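Probable oxidoreductase (Pseudomonas aeruginosa, PDB 4B7C) is probably an NADP-dependent oxidoreductase of the medium-chain dehydrogenase/reductase superfamily, pairing a GroES-like domain with a Rossmann-fold cofactor domain. Local coordinates at residues Tyr11-Arg16 and Arg23-Phe28; Ala209-Glu214 and Asp232-Arg237. All coordinates share one frame; numbering follows the deposited sequence.

Overall arrangement
From the N terminus the chain runs up strand 7-13, turns through a loop and returns along strand 26-32; contact 1 closes this hairpin with only six residues between its segments. The chain then builds most of the GroES-like part, passes through the Rossmann-type domain, and returns with strands 307-311 and 331-335 to complete the sheet of strand 41-49. Within the Rossmann-type part contact 2 joins the end of helix 207-214 to segment 232-237, which lies on helix 228-235, with strand 219-224 between them in sequence. The two contacts follow one another without nesting or crossing. Their centres lie about 40 Å apart, their nearest atoms about 28 Å, each in its own domain.

Contact 1 of 2, residues Tyr11-Arg16 and Arg23-Phe28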
ATOM      1  N   TYR B  11      17.120  31.964  11.396  1.00 40.50           N
ATOM      2  CA  TYR B  11      17.963  30.842  11.022  1.00 41.27           C
ATOM      3  C   TYR B  11      17.687  30.491   9.573  1.00 41.76           C
ATOM      4  O   TYR B  11      16.569  30.110   9.215  1.00 38.33           O
ATOM      5  CB  TYR B  11      17.746  29.630  11.910  1.00 40.91           C
ATOM      6  CG  TYR B  11      18.621  29.642  13.121  1.00 43.31           C
ATOM      7  CD1 TYR B  11      19.990  29.400  13.014  1.00 44.02           C
ATOM      8  CD2 TYR B  11      18.091  29.894  14.383  1.00 44.61           C
ATOM      9  CE1 TYR B  11      20.804  29.407  14.130  1.00 45.16           C
ATOM     10  CE2 TYR B  11      18.898  29.913  15.500  1.00 46.35           C
ATOM     11  CZ  TYR B  11      20.257  29.667  15.368  1.00 47.03           C
ATOM     12  OH  TYR B  11      21.054  29.690  16.477  1.00 46.16           O
ATOM     13  N   GLN B  12      18.714  30.651   8.745  1.00 41.67           N
ATOM     14  CA  GLN B  12      18.623  30.307   7.333  1.00 43.83           C
ATOM     15  C   GLN B  12      19.275  28.959   7.085  1.00 44.88           C
ATOM     16  O   GLN B  12      20.187  28.563   7.802  1.00 44.26           O
ATOM     17  CB  GLN B  12      19.299  31.353   6.466  1.00 43.41           C
ATOM     18  CG  GLN B  12      18.678  32.729   6.568  1.00 44.91           C
ATOM     19  CD  GLN B  12      19.459  33.782   5.806  1.00 45.90           C
ATOM     20  OE1 GLN B  12      20.550  33.517   5.302  1.00 46.20           O
ATOM     21  NE2 GLN B  12      18.907  34.992   5.727  1.00 45.01           N
ATOM     22  N   LEU B  13      18.781  28.248   6.077  1.00 45.03           N
ATOM     23  CA  LEU B  13      19.416  27.006   5.641  1.00 43.58           C
ATOM     24  C   LEU B  13      20.689  27.363   4.878  1.00 44.56           C
ATOM     25  O   LEU B  13      20.633  28.018   3.837  1.00 45.57           O
ATOM     26  CB  LEU B  13      18.478  26.172   4.774  1.00 42.11           C
ATOM     27  CG  LEU B  13      19.004  24.800   4.324  1.00 39.36           C
ATOM     28  CD1 LEU B  13      19.176  23.878   5.522  1.00 34.93           C
ATOM     29  CD2 LEU B  13      18.085  24.188   3.277  1.00 37.47           C
ATOM     30  N   ALA B  14      21.827  26.926   5.410  1.00 45.14           N
ATOM     31  CA  ALA B  14      23.143  27.341   4.901  1.00 48.89           C
ATOM     32  C   ALA B  14      23.729  26.297   3.951  1.00 47.41           C
ATOM     33  O   ALA B  14      24.295  26.632   2.917  1.00 46.26           O
ATOM     34  CB  ALA B  14      24.100  27.590   6.053  1.00 48.22           C
ATOM     35  N   GLN B  15      23.607  25.030   4.330  1.00 52.52           N
ATOM     36  CA  GLN B  15      24.037  23.927   3.466  1.00 56.22           C
ATOM     37  C   GLN B  15      23.214  22.674   3.732  1.00 57.63           C
ATOM     38  O   GLN B  15      22.790  22.419   4.868  1.00 59.92           O
ATOM     39  CB  GLN B  15      25.535  23.622   3.646  1.00 58.95           C
ATOM     40  CG  GLN B  15      25.952  23.296   5.071  1.00 61.92           C
ATOM     41  CD  GLN B  15      27.449  22.967   5.210  1.00 65.25           C
ATOM     42  OE1 GLN B  15      28.315  23.504   4.495  1.00 68.25           O
ATOM     43  NE2 GLN B  15      27.754  22.057   6.129  1.00 67.12           N
ATOM     44  N   ARG B  16      23.023  21.878   2.683  1.00 56.20           N
ATOM     45  CA  ARG B  16      22.259  20.640   2.782  1.00 57.50           C
ATOM     46  C   ARG B  16      23.084  19.649   3.584  1.00 57.98           C
ATOM     47  O   ARG B  16      24.227  19.368   3.218  1.00 61.57           O
ATOM     48  CB  ARG B  16      21.935  20.070   1.388  1.00 58.89           C
ATOM     49  CG  ARG B  16      21.489  21.146   0.409  1.00 59.55           C
ATOM     50  CD  ARG B  16      20.310  20.779  -0.449  1.00 60.06           C
ATOM     51  NE  ARG B  16      19.173  21.115   0.364  1.00 59.86           N
ATOM     52  CZ  ARG B  16      18.221  22.015   0.125  1.00 55.32           C
ATOM     53  NH1 ARG B  16      18.164  22.764  -0.974  1.00 51.17           N
ATOM     54  NH2 ARG B  16      17.281  22.125   1.046  1.00 53.78           N
ATOM     55  N   ARG B  23      26.510  21.835  12.888  1.00 64.64           N
ATOM     56  CA  ARG B  23      26.610  23.220  13.300  1.00 61.32           C
ATOM     57  C   ARG B  23      26.795  24.165  12.120  1.00 59.57           C
ATOM     58  O   ARG B  23      26.637  25.360  12.304  1.00 62.92           O
ATOM     59  CB  ARG B  23      27.666  23.435  14.391  1.00 63.30           C
ATOM     60  CG  ARG B  23      27.336  22.747  15.713  1.00 65.66           C
ATOM     61  CD  ARG B  23      26.046  23.268  16.391  1.00 68.34           C
ATOM     62  NE  ARG B  23      26.216  24.565  17.054  1.00 68.56           N
ATOM     63  CZ  ARG B  23      25.358  25.082  17.934  1.00 67.83           C
ATOM     64  NH1 ARG B  23      24.264  24.423  18.320  1.00 65.56           N
ATOM     65  NH2 ARG B  23      25.615  26.272  18.452  1.00 69.19           N
ATOM     66  N   ASP B  24      27.096  23.649  10.925  1.00 54.34           N
ATOM     67  CA  ASP B  24      27.263  24.489   9.725  1.00 56.01           C
ATOM     68  C   ASP B  24      25.994  24.422   8.831  1.00 49.76           C
ATOM     69  O   ASP B  24      25.908  25.091   7.801  1.00 47.77           O
ATOM     70  CB  ASP B  24      28.533  24.094   8.918  1.00 61.87           C
ATOM     71  CG  ASP B  24      29.878  24.680   9.495  1.00 65.39           C
ATOM     72  OD1 ASP B  24      29.814  24.996  10.672  1.00 70.14           O
ATOM     73  OD2 ASP B  24      30.998  24.807   8.828  1.00 72.12           O
ATOM     74  N   THR B  25      25.004  23.632   9.241  1.00 47.28           N
ATOM     75  CA  THR B  25      23.780  23.427   8.449  1.00 45.86           C
ATOM     76  C   THR B  25      22.958  24.715   8.359  1.00 45.05           C
ATOM     77  O   THR B  25      22.414  25.042   7.302  1.00 47.13           O
ATOM     78  CB  THR B  25      22.908  22.307   9.044  1.00 46.21           C
ATOM     79  OG1 THR B  25      23.689  21.097   9.147  1.00 47.18           O
ATOM     80  CG2 THR B  25      21.713  22.054   8.155  1.00 48.09           C
ATOM     81  N   PHE B  26      22.899  25.447   9.468  1.00 44.64           N
ATOM     82  CA  PHE B  26      22.157  26.712   9.531  1.00 45.01           C
ATOM     83  C   PHE B  26      23.046  27.923   9.768  1.00 46.18           C
ATOM     84  O   PHE B  26      24.093  27.822  10.393  1.00 49.04           O
ATOM     85  CB  PHE B  26      21.104  26.663  10.628  1.00 42.73           C
ATOM     86  CG  PHE B  26      20.165  25.509  10.509  1.00 40.69           C
ATOM     87  CD1 PHE B  26      19.140  25.541   9.585  1.00 41.25           C
ATOM     88  CD2 PHE B  26      20.300  24.404  11.324  1.00 39.99           C
ATOM     89  CE1 PHE B  26      18.273  24.480   9.466  1.00 40.62           C
ATOM     90  CE2 PHE B  26      19.435  23.336  11.216  1.00 42.15           C
ATOM     91  CZ  PHE B  26      18.416  23.370  10.285  1.00 40.67           C
ATOM     92  N   SER B  27      22.617  29.062   9.235  1.00 47.52           N
ATOM     93  CA  SER B  27      23.265  30.359   9.483  1.00 50.58           C
ATOM     94  C   SER B  27      22.339  31.259  10.298  1.00 51.01           C
ATOM     95  O   SER B  27      21.182  31.483   9.925  1.00 48.25           O
ATOM     96  CB  SER B  27      23.690  31.070   8.182  1.00 54.76           C
ATOM     97  OG  SER B  27      24.638  30.300   7.478  1.00 62.18           O
ATOM     98  N   PHE B  28      22.863  31.778  11.402  1.00 50.15           N
ATOM     99  CA  PHE B  28      22.128  32.694  12.254  1.00 52.13           C
ATOM    100  C   PHE B  28      22.343  34.124  11.784  1.00 52.45           C
ATOM    101  O   PHE B  28      23.447  34.664  11.862  1.00 52.67           O
ATOM    102  CB  PHE B  28      22.556  32.515  13.706  1.00 55.46           C
ATOM    103  CG  PHE B  28      21.600  33.103  14.681  1.00 58.16           C
ATOM    104  CD1 PHE B  28      20.236  32.933  14.500  1.00 60.91           C
ATOM    105  CD2 PHE B  28      22.057  33.801  15.774  1.00 60.44           C
ATOM    106  CE1 PHE B  28      19.337  33.473  15.381  1.00 60.69           C
ATOM    107  CE2 PHE B  28      21.165  34.347  16.670  1.00 62.48           C
ATOM    108  CZ  PHE B  28      19.803  34.185  16.473  1.00 61.70           C
TER
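A two-stranded antiparallel hairpin pairs Tyr11, Gln12 and Leu13 with Phe28, Ser27 and Phe26 near the N terminus, within the GroES-like domain. Gln12 and Ser27 form the hydrogen-bonded pair: Gln12 N reaches Ser27 O at 2.9 Å, nearly straight, and Ser27 N returns the bond to Gln12 O. Where the ladder ends, Thr25 O takes two donors, Ala14 N at 2.7 Å and the longer Gln15 N at 3.2 Å, so that one carbonyl grips the first turn after strand 7-13. In the non-hydrogen-bonded pair Tyr11-Phe28, both side chains leave on the same face of the sheet and their rings form an offset stack, centroids 4.4 Å apart and planes at 27°. Phe28 CG lies anti to the backbone N (chi1 -163°), and the ring carries CD1 over the centre of the Tyr11 ring, 3.4 Å from Tyr11 CZ; Tyr11 OH lies over the Phe28 face toward its rim. Tyr11 CD1 also touches Phe26 CB at 3.8 Å. Phe26 turns its ring edge to Gln12 O, while Leu13 CD1 approaches Phe26 CE1 at 4.1 Å. Beyond the strands, the extended Gln15 side chain crosses Asp24, with Gln15 NE2 3.5 Å from Asp24 CB. The Tyr11 hydroxyl is bonded to Glu314 O, and Phe316 meets the Phe26 ring edge-to-face. Leu13, Thr25 and Phe26 all rest on Met58 of helix 53-58, while Tyr11 touches Pro317 and Phe26 Leu320 of helix 316-321, so the hairpin packs against both helices.

Contact 2 of 2, residues Ala209-Glu214 and Asp232-Arg237; sequences AGLKRE and DTVLTR
Arg237 bends at chi2 (-55°), which turns CD back from an extended course, and its guanidinium lies against the backbone of Leu211 and Lys212; in Leu211, chi2 near 180° (168°) carries CD1 toward Thr233 and Val234. Leu211 CB sits over one face of the guanidinium, toward the rim, 4.1 Å from Arg237 NH1. Lys212 CA comes instead at the edge, in plane, and Lys212 CB lies 3.4 Å from Arg237 NH2. No hydrogen bond joins the two segments: Arg237 NH1 and Lys212 N, both donors, merely lie 3.2 Å apart, and the guanidinium rests on the helix by contact alone. Lys212 NZ ends 6.5 Å from Arg237 NH2, and this pair of like charges would be expected to repel weakly. Deeper in, Leu211 CD1 meets Thr233 CG2 at 4.0 Å, the two side chains crossing at a slant, and Val234 CG2 more loosely at 4.4 Å. Thr233 O accepts both Thr236 N and Thr236 OG1, the latter at 2.6 Å, which ties down the turn leading to Arg237. Leu211, Val234 and Arg237 all touch Ile219 of strand 219-224, and Leu211 also reaches Ile200 of strand 198-201. Helices 207-214 and 228-235, which follow strands 198-201 and 219-224, thus pack side by side on one face of the parallel sheet, as in the Rossmann-type NADP-binding domain of medium-chain dehydrogenases/reductases.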
ATOM      1  N   ALA B 209       8.406 -11.133  19.005  1.00 59.17           N
ATOM      2  CA  ALA B 209       7.962 -11.760  20.260  1.00 60.87           C
ATOM      3  C   ALA B 209       6.960 -10.864  20.992  1.00 59.53           C
ATOM      4  O   ALA B 209       5.921 -11.323  21.490  1.00 59.75           O
ATOM      5  CB  ALA B 209       9.156 -12.056  21.161  1.00 63.52           C
ATOM      6  N   GLY B 210       7.279  -9.578  21.042  1.00 57.53           N
ATOM      7  CA  GLY B 210       6.386  -8.593  21.654  1.00 56.72           C
ATOM      8  C   GLY B 210       5.026  -8.560  20.965  1.00 56.25           C
ATOM      9  O   GLY B 210       3.979  -8.551  21.620  1.00 54.18           O
ATOM     10  N   LEU B 211       5.046  -8.563  19.634  1.00 57.30           N
ATOM     11  CA  LEU B 211       3.811  -8.539  18.838  1.00 59.06           C
ATOM     12  C   LEU B 211       2.980  -9.796  19.056  1.00 61.97           C
ATOM     13  O   LEU B 211       1.749  -9.723  19.139  1.00 65.83           O
ATOM     14  CB  LEU B 211       4.121  -8.359  17.341  1.00 59.54           C
ATOM     15  CG  LEU B 211       4.649  -6.988  16.929  1.00 58.37           C
ATOM     16  CD1 LEU B 211       5.197  -7.019  15.517  1.00 57.04           C
ATOM     17  CD2 LEU B 211       3.533  -5.963  17.058  1.00 56.76           C
ATOM     18  N   LYS B 212       3.663 -10.942  19.134  1.00 65.24           N
ATOM     19  CA  LYS B 212       3.022 -12.238  19.428  1.00 65.90           C
ATOM     20  C   LYS B 212       2.265 -12.174  20.735  1.00 67.83           C
ATOM     21  O   LYS B 212       1.124 -12.609  20.823  1.00 70.52           O
ATOM     22  CB  LYS B 212       4.063 -13.369  19.481  1.00 69.57           C
ATOM     23  CG  LYS B 212       3.558 -14.757  19.872  1.00 71.57           C
ATOM     24  CD  LYS B 212       4.741 -15.749  20.030  1.00 69.48           C
ATOM     25  CE  LYS B 212       5.309 -15.752  21.433  1.00 69.97           C
ATOM     26  NZ  LYS B 212       6.696 -16.305  21.466  1.00 68.13           N
ATOM     27  N   ARG B 213       2.914 -11.615  21.746  1.00 66.30           N
ATOM     28  CA  ARG B 213       2.307 -11.487  23.069  1.00 67.48           C
ATOM     29  C   ARG B 213       1.163 -10.476  23.085  1.00 66.68           C
ATOM     30  O   ARG B 213       0.068 -10.762  23.576  1.00 63.78           O
ATOM     31  CB  ARG B 213       3.364 -11.076  24.091  1.00 68.47           C
ATOM     32  CG  ARG B 213       2.801 -10.840  25.485  1.00 69.32           C
ATOM     33  CD  ARG B 213       3.856 -10.346  26.460  1.00 70.71           C
ATOM     34  NE  ARG B 213       4.293  -8.976  26.177  1.00 67.68           N
ATOM     35  CZ  ARG B 213       5.462  -8.637  25.635  1.00 67.64           C
ATOM     36  NH1 ARG B 213       6.358  -9.559  25.294  1.00 69.33           N
ATOM     37  NH2 ARG B 213       5.745  -7.359  25.428  1.00 65.16           N
ATOM     38  N   GLU B 214       1.429  -9.294  22.539  1.00 67.39           N
ATOM     39  CA  GLU B 214       0.497  -8.164  22.649  1.00 67.18           C
ATOM     40  C   GLU B 214      -0.648  -8.167  21.631  1.00 65.08           C
ATOM     41  O   GLU B 214      -1.683  -7.542  21.865  1.00 66.30           O
ATOM     42  CB  GLU B 214       1.246  -6.833  22.551  1.00 65.71           C
ATOM     43  CG  GLU B 214       2.240  -6.577  23.681  1.00 67.24           C
ATOM     44  CD  GLU B 214       1.594  -6.463  25.055  1.00 65.33           C
ATOM     45  OE1 GLU B 214       0.396  -6.107  25.149  1.00 63.94           O
ATOM     46  OE2 GLU B 214       2.299  -6.735  26.045  1.00 69.77           O
ATOM     47  N   ASP B 232       8.403  -3.284   8.558  1.00 39.91           N
ATOM     48  CA  ASP B 232       8.588  -4.582   7.894  1.00 44.36           C
ATOM     49  C   ASP B 232       8.186  -5.742   8.802  1.00 44.79           C
ATOM     50  O   ASP B 232       7.575  -6.705   8.350  1.00 46.27           O
ATOM     51  CB  ASP B 232      10.032  -4.750   7.429  1.00 48.39           C
ATOM     52  CG  ASP B 232      10.140  -5.464   6.086  1.00 49.71           C
ATOM     53  OD1 ASP B 232       9.093  -5.805   5.492  1.00 50.07           O
ATOM     54  OD2 ASP B 232      11.285  -5.678   5.629  1.00 50.82           O
ATOM     55  N   THR B 233       8.512  -5.628  10.091  1.00 42.06           N
ATOM     56  CA  THR B 233       8.150  -6.651  11.073  1.00 39.17           C
ATOM     57  C   THR B 233       6.661  -6.650  11.363  1.00 37.56           C
ATOM     58  O   THR B 233       6.034  -7.702  11.492  1.00 38.71           O
ATOM     59  CB  THR B 233       8.927  -6.470  12.395  1.00 41.70           C
ATOM     60  OG1 THR B 233      10.331  -6.506  12.125  1.00 41.89           O
ATOM     61  CG2 THR B 233       8.583  -7.575  13.386  1.00 40.46           C
ATOM     62  N   VAL B 234       6.076  -5.465  11.464  1.00 38.01           N
ATOM     63  CA  VAL B 234       4.641  -5.351  11.700  1.00 37.35           C
ATOM     64  C   VAL B 234       3.831  -5.993  10.567  1.00 35.45           C
ATOM     65  O   VAL B 234       2.795  -6.619  10.798  1.00 38.43           O
ATOM     66  CB  VAL B 234       4.238  -3.874  11.895  1.00 37.53           C
ATOM     67  CG1 VAL B 234       2.727  -3.735  11.933  1.00 35.49           C
ATOM     68  CG2 VAL B 234       4.877  -3.333  13.171  1.00 40.43           C
ATOM     69  N   LEU B 235       4.321  -5.831   9.344  1.00 36.62           N
ATOM     70  CA  LEU B 235       3.676  -6.421   8.149  1.00 37.81           C
ATOM     71  C   LEU B 235       3.496  -7.936   8.243  1.00 40.48           C
ATOM     72  O   LEU B 235       2.530  -8.476   7.715  1.00 40.24           O
ATOM     73  CB  LEU B 235       4.475  -6.089   6.884  1.00 40.00           C
ATOM     74  CG  LEU B 235       4.179  -4.707   6.279  1.00 40.01           C
ATOM     75  CD1 LEU B 235       5.266  -4.244   5.334  1.00 37.45           C
ATOM     76  CD2 LEU B 235       2.829  -4.740   5.574  1.00 40.02           C
ATOM     77  N   THR B 236       4.399  -8.618   8.946  1.00 42.92           N
ATOM     78  CA  THR B 236       4.276 -10.079   9.128  1.00 43.37           C
ATOM     79  C   THR B 236       3.099 -10.471  10.025  1.00 45.16           C
ATOM     80  O   THR B 236       2.700 -11.635  10.049  1.00 48.14           O
ATOM     81  CB  THR B 236       5.560 -10.704   9.706  1.00 44.60           C
ATOM     82  OG1 THR B 236       5.751 -10.280  11.064  1.00 47.94           O
ATOM     83  CG2 THR B 236       6.759 -10.294   8.872  1.00 41.20           C
ATOM     84  N   ARG B 237       2.530  -9.504  10.744  1.00 45.14           N
ATOM     85  CA  ARG B 237       1.487  -9.789  11.744  1.00 47.60           C
ATOM     86  C   ARG B 237       0.145  -9.125  11.487  1.00 45.56           C
ATOM     87  O   ARG B 237      -0.765  -9.203  12.322  1.00 42.37           O
ATOM     88  CB  ARG B 237       1.997  -9.406  13.135  1.00 54.63           C
ATOM     89  CG  ARG B 237       3.202 -10.242  13.538  1.00 59.05           C
ATOM     90  CD  ARG B 237       2.937 -11.773  13.467  1.00 65.53           C
ATOM     91  NE  ARG B 237       3.962 -12.302  14.314  1.00 73.41           N
ATOM     92  CZ  ARG B 237       3.893 -12.415  15.631  1.00 72.36           C
ATOM     93  NH1 ARG B 237       2.777 -12.126  16.302  1.00 72.93           N
ATOM     94  NH2 ARG B 237       4.966 -12.860  16.258  1.00 69.76           N
TER